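Local coordinates for protein glutathione S-transferase-1 (Necator americanus, PDB 4OFN) that probably catalyses the conjugation of glutathione to electrophilic compounds and binds glutathione at the interface of its two subunits, at residues M1-L6 against E28-R33; S96-E101 against L126-K131. All coordinates share one frame; numbering follows the deposited sequence.

Interaction 1: residues M1-L6 against E28-R33; sequences MVHYKL and EFEDVR
The backbone carbonyl oxygen of E30 accepts the amide of L6 (N to O 2.8 Å) and also draws the CA-H of K5, whose CA lies 3.4 Å from E30 O. The amide of E30 reaches Y4 O at 2.7 Å, nearly straight at 166° and in the carbonyl plane, and the amide of V32 reaches L6 O. With K5 beside E30 and L6 beside D31, the strands run parallel, at 18° to each other.

On one face of the sheet K5 and E30 lie side by side and point the same way. Both chains leave anti to their backbone N and stay extended, which brings E30 OE1 alongside the lysine methylenes, 3.6 Å from K5 CG. The charged ends do not meet: K5 NZ is 5.3 Å from E30 OE1 and has instead a long, weak ion pair with E55 on strand 53-56. Farther along, K5 CE rests against V32 CG2; at the other end the H3 ring turns its edge to E30 OE1, the ring and carboxylate planes 69° apart.

The other face is mixed: Y4, L6 and F29 make an apolar patch, and the D31 carboxylate lies beside it. F29 CB packs against Y4 CB at 3.8 Å, and L6 CB sits at the edge of the F29 ring. R33 NE meets D31 OD2 from above the carboxylate plane, 2.8 Å away, in a salt bridge; R19 takes the other oxygen, D31 OD1.

The contact joins the first and last elements of a beta-alpha-beta unit of the thioredoxin-like N-terminal domain. Helix 16-24 covers the face of Y4, L6 and F29, with F22 stacked on F29, and strand 53-56 flanks strand 4-9 on the side away from strand 30-34.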
loop_
_atom_site.group_PDB
_atom_site.type_symbol
_atom_site.label_atom_id
_atom_site.label_comp_id
_atom_site.label_asym_id
_atom_site.label_seq_id
_atom_site.Cartn_x
_atom_site.Cartn_y
_atom_site.Cartn_z
ATOM N N MET A 1 -11.741 10.078 -26.396
ATOM C CA MET A 1 -10.334 10.154 -25.901
ATOM C C MET A 1 -10.306 10.568 -24.431
ATOM O O MET A 1 -10.726 11.672 -24.077
ATOM C CB MET A 1 -9.501 11.127 -26.749
ATOM C CG MET A 1 -10.142 12.489 -26.978
ATOM S SD MET A 1 -8.987 13.706 -27.634
ATOM C CE MET A 1 -9.156 13.441 -29.401
ATOM N N VAL A 2 -9.812 9.674 -23.578
ATOM C CA VAL A 2 -9.771 9.933 -22.144
ATOM C C VAL A 2 -8.687 10.970 -21.840
ATOM O O VAL A 2 -7.554 10.856 -22.313
ATOM C CB VAL A 2 -9.523 8.641 -21.330
ATOM C CG1 VAL A 2 -9.403 8.955 -19.843
ATOM C CG2 VAL A 2 -10.644 7.639 -21.575
ATOM N N HIS A 3 -9.061 11.975 -21.053
ATOM C CA HIS A 3 -8.171 13.068 -20.665
ATOM C C HIS A 3 -7.667 12.821 -19.245
ATOM O O HIS A 3 -8.459 12.778 -18.302
ATOM C CB HIS A 3 -8.932 14.402 -20.756
ATOM C CG HIS A 3 -8.331 15.517 -19.954
ATOM N ND1 HIS A 3 -7.379 16.380 -20.457
ATOM C CD2 HIS A 3 -8.582 15.932 -18.689
ATOM C CE1 HIS A 3 -7.056 17.265 -19.529
ATOM N NE2 HIS A 3 -7.775 17.016 -18.448
ATOM N N TYR A 4 -6.350 12.657 -19.109
ATOM C CA TYR A 4 -5.704 12.395 -17.821
ATOM C C TYR A 4 -4.983 13.634 -17.299
ATOM O O TYR A 4 -4.233 14.278 -18.040
ATOM C CB TYR A 4 -4.693 11.255 -17.960
ATOM C CG TYR A 4 -5.308 9.940 -18.376
ATOM C CD1 TYR A 4 -5.985 9.150 -17.457
ATOM C CD2 TYR A 4 -5.212 9.487 -19.689
ATOM C CE1 TYR A 4 -6.556 7.946 -17.831
ATOM C CE2 TYR A 4 -5.781 8.284 -20.073
ATOM C CZ TYR A 4 -6.450 7.518 -19.135
ATOM O OH TYR A 4 -7.019 6.327 -19.509
ATOM N N LYS A 5 -5.201 13.957 -16.025
ATOM C CA LYS A 5 -4.537 15.090 -15.379
ATOM C C LYS A 5 -3.864 14.635 -14.091
ATOM O O LYS A 5 -4.544 14.243 -13.141
ATOM C CB LYS A 5 -5.547 16.199 -15.079
ATOM C CG LYS A 5 -4.982 17.401 -14.331
ATOM C CD LYS A 5 -6.095 18.309 -13.842
ATOM C CE LYS A 5 -5.572 19.388 -12.914
ATOM N NZ LYS A 5 -6.689 20.162 -12.303
ATOM N N LEU A 6 -2.533 14.701 -14.056
ATOM C CA LEU A 6 -1.778 14.339 -12.863
ATOM C C LEU A 6 -1.282 15.589 -12.140
ATOM O O LEU A 6 -0.591 16.415 -12.733
ATOM C CB LEU A 6 -0.591 13.450 -13.226
ATOM C CG LEU A 6 0.139 12.845 -12.021
ATOM C CD1 LEU A 6 -0.697 11.749 -11.377
ATOM C CD2 LEU A 6 1.499 12.313 -12.430
ATOM N N GLU A 28 -1.002 11.065 -24.066
ATOM C CA GLU A 28 -1.060 12.481 -23.683
ATOM C C GLU A 28 -1.727 12.647 -22.302
ATOM O O GLU A 28 -2.693 11.952 -21.983
ATOM C CB GLU A 28 -1.811 13.266 -24.785
ATOM C CG GLU A 28 -2.257 14.688 -24.442
ATOM C CD GLU A 28 -1.267 15.779 -24.841
ATOM O OE1 GLU A 28 -0.385 15.538 -25.702
ATOM O OE2 GLU A 28 -1.393 16.900 -24.298
ATOM N N PHE A 29 -1.184 13.544 -21.477
ATOM C CA PHE A 29 -1.739 13.816 -20.152
ATOM C C PHE A 29 -1.267 15.168 -19.627
ATOM O O PHE A 29 -0.184 15.636 -19.979
ATOM C CB PHE A 29 -1.377 12.702 -19.160
ATOM C CG PHE A 29 0.058 12.732 -18.694
ATOM C CD1 PHE A 29 1.091 12.345 -19.542
ATOM C CD2 PHE A 29 0.374 13.137 -17.402
ATOM C CE1 PHE A 29 2.408 12.376 -19.115
ATOM C CE2 PHE A 29 1.690 13.160 -16.968
ATOM C CZ PHE A 29 2.707 12.781 -17.827
ATOM N N GLU A 30 -2.094 15.793 -18.791
ATOM C CA GLU A 30 -1.775 17.087 -18.199
ATOM C C GLU A 30 -0.935 16.894 -16.944
ATOM O O GLU A 30 -1.442 16.458 -15.912
ATOM C CB GLU A 30 -3.061 17.833 -17.860
ATOM C CG GLU A 30 -2.850 19.225 -17.287
ATOM C CD GLU A 30 -4.127 20.037 -17.264
ATOM O OE1 GLU A 30 -5.213 19.432 -17.351
ATOM O OE2 GLU A 30 -4.039 21.281 -17.171
ATOM N N ASP A 31 0.354 17.215 -17.040
ATOM C CA ASP A 31 1.278 17.050 -15.924
ATOM C C ASP A 31 1.402 18.354 -15.143
ATOM O O ASP A 31 2.238 19.202 -15.459
ATOM C CB ASP A 31 2.653 16.589 -16.426
ATOM C CG ASP A 31 3.593 16.210 -15.294
ATOM O OD1 ASP A 31 3.104 15.828 -14.205
ATOM O OD2 ASP A 31 4.825 16.289 -15.498
ATOM N N VAL A 32 0.570 18.498 -14.117
ATOM C CA VAL A 32 0.547 19.703 -13.291
ATOM C C VAL A 32 1.556 19.569 -12.156
ATOM O O VAL A 32 1.474 18.634 -11.357
ATOM C CB VAL A 32 -0.854 19.954 -12.695
ATOM C CG1 VAL A 32 -0.891 21.282 -11.950
ATOM C CG2 VAL A 32 -1.910 19.921 -13.789
ATOM N N ARG A 33 2.499 20.504 -12.094
ATOM C CA ARG A 33 3.502 20.543 -11.038
ATOM C C ARG A 33 3.330 21.815 -10.209
ATOM O O ARG A 33 3.507 22.920 -10.717
ATOM C CB ARG A 33 4.893 20.481 -11.656
ATOM C CG ARG A 33 5.210 19.136 -12.294
ATOM C CD ARG A 33 6.152 19.276 -13.480
ATOM N NE ARG A 33 6.484 17.977 -14.064
ATOM C CZ ARG A 33 7.436 17.160 -13.619
ATOM N NH1 ARG A 33 8.180 17.489 -12.567
ATOM N NH2 ARG A 33 7.646 15.999 -14.232
#

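Interaction 2: residues S96-E101 against L126-K131; sequences SDYRVE and LPARDK. With GSH (glutathione), chain D.
The methyl of A128 points toward the helix of 96-101 and meets both Y98 and E101, which approach it roughly at right angles. A128 CB lies at the edge of the Y98 ring, in its plane and 3.9 Å from Y98 CE1, and touches the carboxylate of E101, 3.7 Å from E101 OE1. With CG anti to the backbone N (chi1 163°), the Y98 ring reaches obliquely across the backbone of A128 and R129, and its OH comes within 4.1 Å of R129 CB. Ring and guanidinium planes are 20° apart. At the surface E101 OE2 and K131 NZ are 4.1 Å apart, an attraction longer than a salt bridge.

In the second shell F132 stacks on Y98, and H163 meets it nearly at right angles. R129 NH2 bonds the syn lone pair of D130 OD1 at 2.9 Å, and R129 NH1 is held by F174 O.

Separately, D97 OD2 accepts the glutathione amine N1 at 2.7 Å, completing a site shared across the dimer interface with Q63, S64 and V51 of the second subunit.

Helices 82-101 and 117-141 thus pack nearly antiparallel, at 164°, within the all-helical C-terminal domain, with helix 155-170 contributing H163 beside them.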
loop_
_atom_site.group_PDB
_atom_site.type_symbol
_atom_site.label_atom_id
_atom_site.label_comp_id
_atom_site.label_asym_id
_atom_site.label_seq_id
_atom_site.Cartn_x
_atom_site.Cartn_y
_atom_site.Cartn_z
ATOM N N SER A 96 7.134 0.024 -0.656
ATOM C CA SER A 96 6.604 1.061 0.233
ATOM C C SER A 96 7.090 0.910 1.676
ATOM O O SER A 96 7.488 1.894 2.300
ATOM C CB SER A 96 5.078 1.074 0.200
ATOM O OG SER A 96 4.610 1.232 -1.122
ATOM N N ASP A 97 7.067 -0.315 2.202
ATOM C CA ASP A 97 7.578 -0.584 3.556
ATOM C C ASP A 97 9.073 -0.270 3.647
ATOM O O ASP A 97 9.567 0.169 4.689
ATOM C CB ASP A 97 7.338 -2.044 3.956
ATOM C CG ASP A 97 5.860 -2.390 4.078
ATOM O OD1 ASP A 97 5.030 -1.469 4.236
ATOM O OD2 ASP A 97 5.531 -3.592 4.017
ATOM N N TYR A 98 9.778 -0.506 2.542
ATOM C CA TYR A 98 11.199 -0.182 2.419
ATOM C C TYR A 98 11.457 1.330 2.428
ATOM O O TYR A 98 12.477 1.781 2.954
ATOM C CB TYR A 98 11.768 -0.835 1.150
ATOM C CG TYR A 98 13.087 -0.279 0.675
ATOM C CD1 TYR A 98 14.220 -0.323 1.482
ATOM C CD2 TYR A 98 13.207 0.275 -0.595
ATOM C CE1 TYR A 98 15.433 0.184 1.043
ATOM C CE2 TYR A 98 14.415 0.782 -1.045
ATOM C CZ TYR A 98 15.523 0.732 -0.223
ATOM O OH TYR A 98 16.718 1.240 -0.662
ATOM N N ARG A 99 10.539 2.104 1.854
ATOM C CA ARG A 99 10.627 3.571 1.909
ATOM C C ARG A 99 10.336 4.123 3.303
ATOM O O ARG A 99 10.918 5.134 3.701
ATOM C CB ARG A 99 9.698 4.230 0.882
ATOM C CG ARG A 99 10.119 4.043 -0.573
ATOM C CD ARG A 99 11.502 4.616 -0.912
ATOM N NE ARG A 99 11.473 5.433 -2.130
ATOM C CZ ARG A 99 11.686 6.749 -2.205
ATOM N NH1 ARG A 99 11.956 7.471 -1.122
ATOM N NH2 ARG A 99 11.632 7.354 -3.391
ATOM N N VAL A 100 9.446 3.465 4.038
ATOM C CA VAL A 100 9.187 3.833 5.431
ATOM C C VAL A 100 10.447 3.615 6.277
ATOM O O VAL A 100 10.774 4.439 7.132
ATOM C CB VAL A 100 7.989 3.048 6.011
ATOM C CG1 VAL A 100 7.900 3.215 7.524
ATOM C CG2 VAL A 100 6.691 3.499 5.350
ATOM N N GLU A 101 11.149 2.514 6.020
ATOM C CA GLU A 101 12.416 2.209 6.692
ATOM C C GLU A 101 13.478 3.291 6.507
ATOM O O GLU A 101 14.142 3.685 7.467
ATOM C CB GLU A 101 12.992 0.887 6.174
ATOM C CG GLU A 101 12.648 -0.347 6.987
ATOM C CD GLU A 101 13.357 -1.575 6.450
ATOM O OE1 GLU A 101 13.159 -1.900 5.259
ATOM O OE2 GLU A 101 14.124 -2.206 7.208
ATOM N N LEU A 126 21.715 1.242 4.230
ATOM C CA LEU A 126 22.337 0.038 3.666
ATOM C C LEU A 126 21.772 -1.273 4.229
ATOM O O LEU A 126 21.610 -2.238 3.480
ATOM C CB LEU A 126 23.865 0.074 3.828
ATOM C CG LEU A 126 24.631 1.224 3.164
ATOM C CD1 LEU A 126 26.127 1.002 3.302
ATOM C CD2 LEU A 126 24.252 1.389 1.700
ATOM N N PRO A 127 21.479 -1.320 5.545
ATOM C CA PRO A 127 20.795 -2.496 6.097
ATOM C C PRO A 127 19.407 -2.746 5.498
ATOM O O PRO A 127 19.062 -3.894 5.207
ATOM C CB PRO A 127 20.687 -2.168 7.590
ATOM C CG PRO A 127 21.835 -1.259 7.856
ATOM C CD PRO A 127 21.987 -0.435 6.611
ATOM N N ALA A 128 18.623 -1.688 5.321
ATOM C CA ALA A 128 17.310 -1.802 4.681
ATOM C C ALA A 128 17.442 -2.247 3.224
ATOM O O ALA A 128 16.653 -3.058 2.737
ATOM C CB ALA A 128 16.566 -0.476 4.758
ATOM N N ARG A 129 18.445 -1.708 2.537
ATOM C CA ARG A 129 18.719 -2.062 1.150
ATOM C C ARG A 129 19.115 -3.531 1.013
ATOM O O ARG A 129 18.628 -4.231 0.118
ATOM C CB ARG A 129 19.839 -1.172 0.604
ATOM C CG ARG A 129 20.256 -1.497 -0.824
ATOM C CD ARG A 129 21.716 -1.170 -1.088
ATOM N NE ARG A 129 22.628 -1.875 -0.185
ATOM C CZ ARG A 129 23.955 -1.805 -0.261
ATOM N NH1 ARG A 129 24.541 -1.072 -1.204
ATOM N NH2 ARG A 129 24.703 -2.475 0.607
ATOM N N ASP A 130 20.015 -3.983 1.889
ATOM C CA ASP A 130 20.459 -5.377 1.911
ATOM C C ASP A 130 19.260 -6.314 1.939
ATOM O O ASP A 130 19.098 -7.163 1.060
ATOM C CB ASP A 130 21.341 -5.650 3.138
ATOM C CG ASP A 130 22.731 -5.051 3.018
ATOM O OD1 ASP A 130 23.070 -4.497 1.950
ATOM O OD2 ASP A 130 23.492 -5.139 4.006
ATOM N N LYS A 131 18.428 -6.142 2.961
ATOM C CA LYS A 131 17.224 -6.951 3.145
ATOM C C LYS A 131 16.299 -6.869 1.929
ATOM O O LYS A 131 15.794 -7.891 1.461
ATOM C CB LYS A 131 16.493 -6.518 4.423
ATOM C CG LYS A 131 14.993 -6.773 4.430
ATOM C CD LYS A 131 14.382 -6.362 5.758
ATOM C CE LYS A 131 12.868 -6.300 5.669
ATOM N NZ LYS A 131 12.263 -5.891 6.965
HETATM N N1 GSH D . 3.492 -4.894 5.163
HETATM C CA1 GSH D . 3.202 -6.200 5.730
HETATM C C1 GSH D . 1.714 -6.444 5.717
HETATM O O11 GSH D . 1.242 -7.137 4.797
HETATM O O12 GSH D . 0.989 -5.958 6.617
HETATM C CB1 GSH D . 3.773 -6.262 7.144
HETATM C CG1 GSH D . 3.547 -7.627 7.785
HETATM C CD1 GSH D . 4.068 -7.639 9.204
HETATM O OE1 GSH D . 4.065 -6.627 9.889
HETATM N N2 GSH D . 4.515 -8.815 9.644
HETATM C CA2 GSH D . 5.059 -8.977 10.983
HETATM C C2 GSH D . 6.007 -10.135 11.043
HETATM O O2 GSH D . 6.001 -10.974 10.153
HETATM C CB2 GSH D . 3.941 -9.172 12.008
HETATM S SG2 GSH D . 4.466 -8.754 13.691
HETATM N N3 GSH D . 6.812 -10.168 12.106
HETATM C CA3 GSH D . 7.754 -11.246 12.352
HETATM C C3 GSH D . 9.037 -11.116 11.560
HETATM O O31 GSH D . 10.119 -11.261 12.169
HETATM O O32 GSH D . 8.979 -10.885 10.330
#

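How the interactions relate
Interaction 1 belongs to the N-terminal thioredoxin-like domain and interaction 2 to the helical C-terminal domain; they share no element, and their centres lie about 32 Å apart on opposite sides of the chain's centre. The strand pair is only partly buried, one face carrying charged chains and the other facing a helix, and backbone hydrogen bonds hold it together. The helix pair is more deeply buried, smaller in area, and joined by side-chain packing, some of it against backbone atoms, and a long charge pair. Glutathione touches 96-101 through D97 alongside residues of the second subunit, whereas 1-6 against 28-33 meets no other chain and pairs two adjacent strands of the domain's sheet.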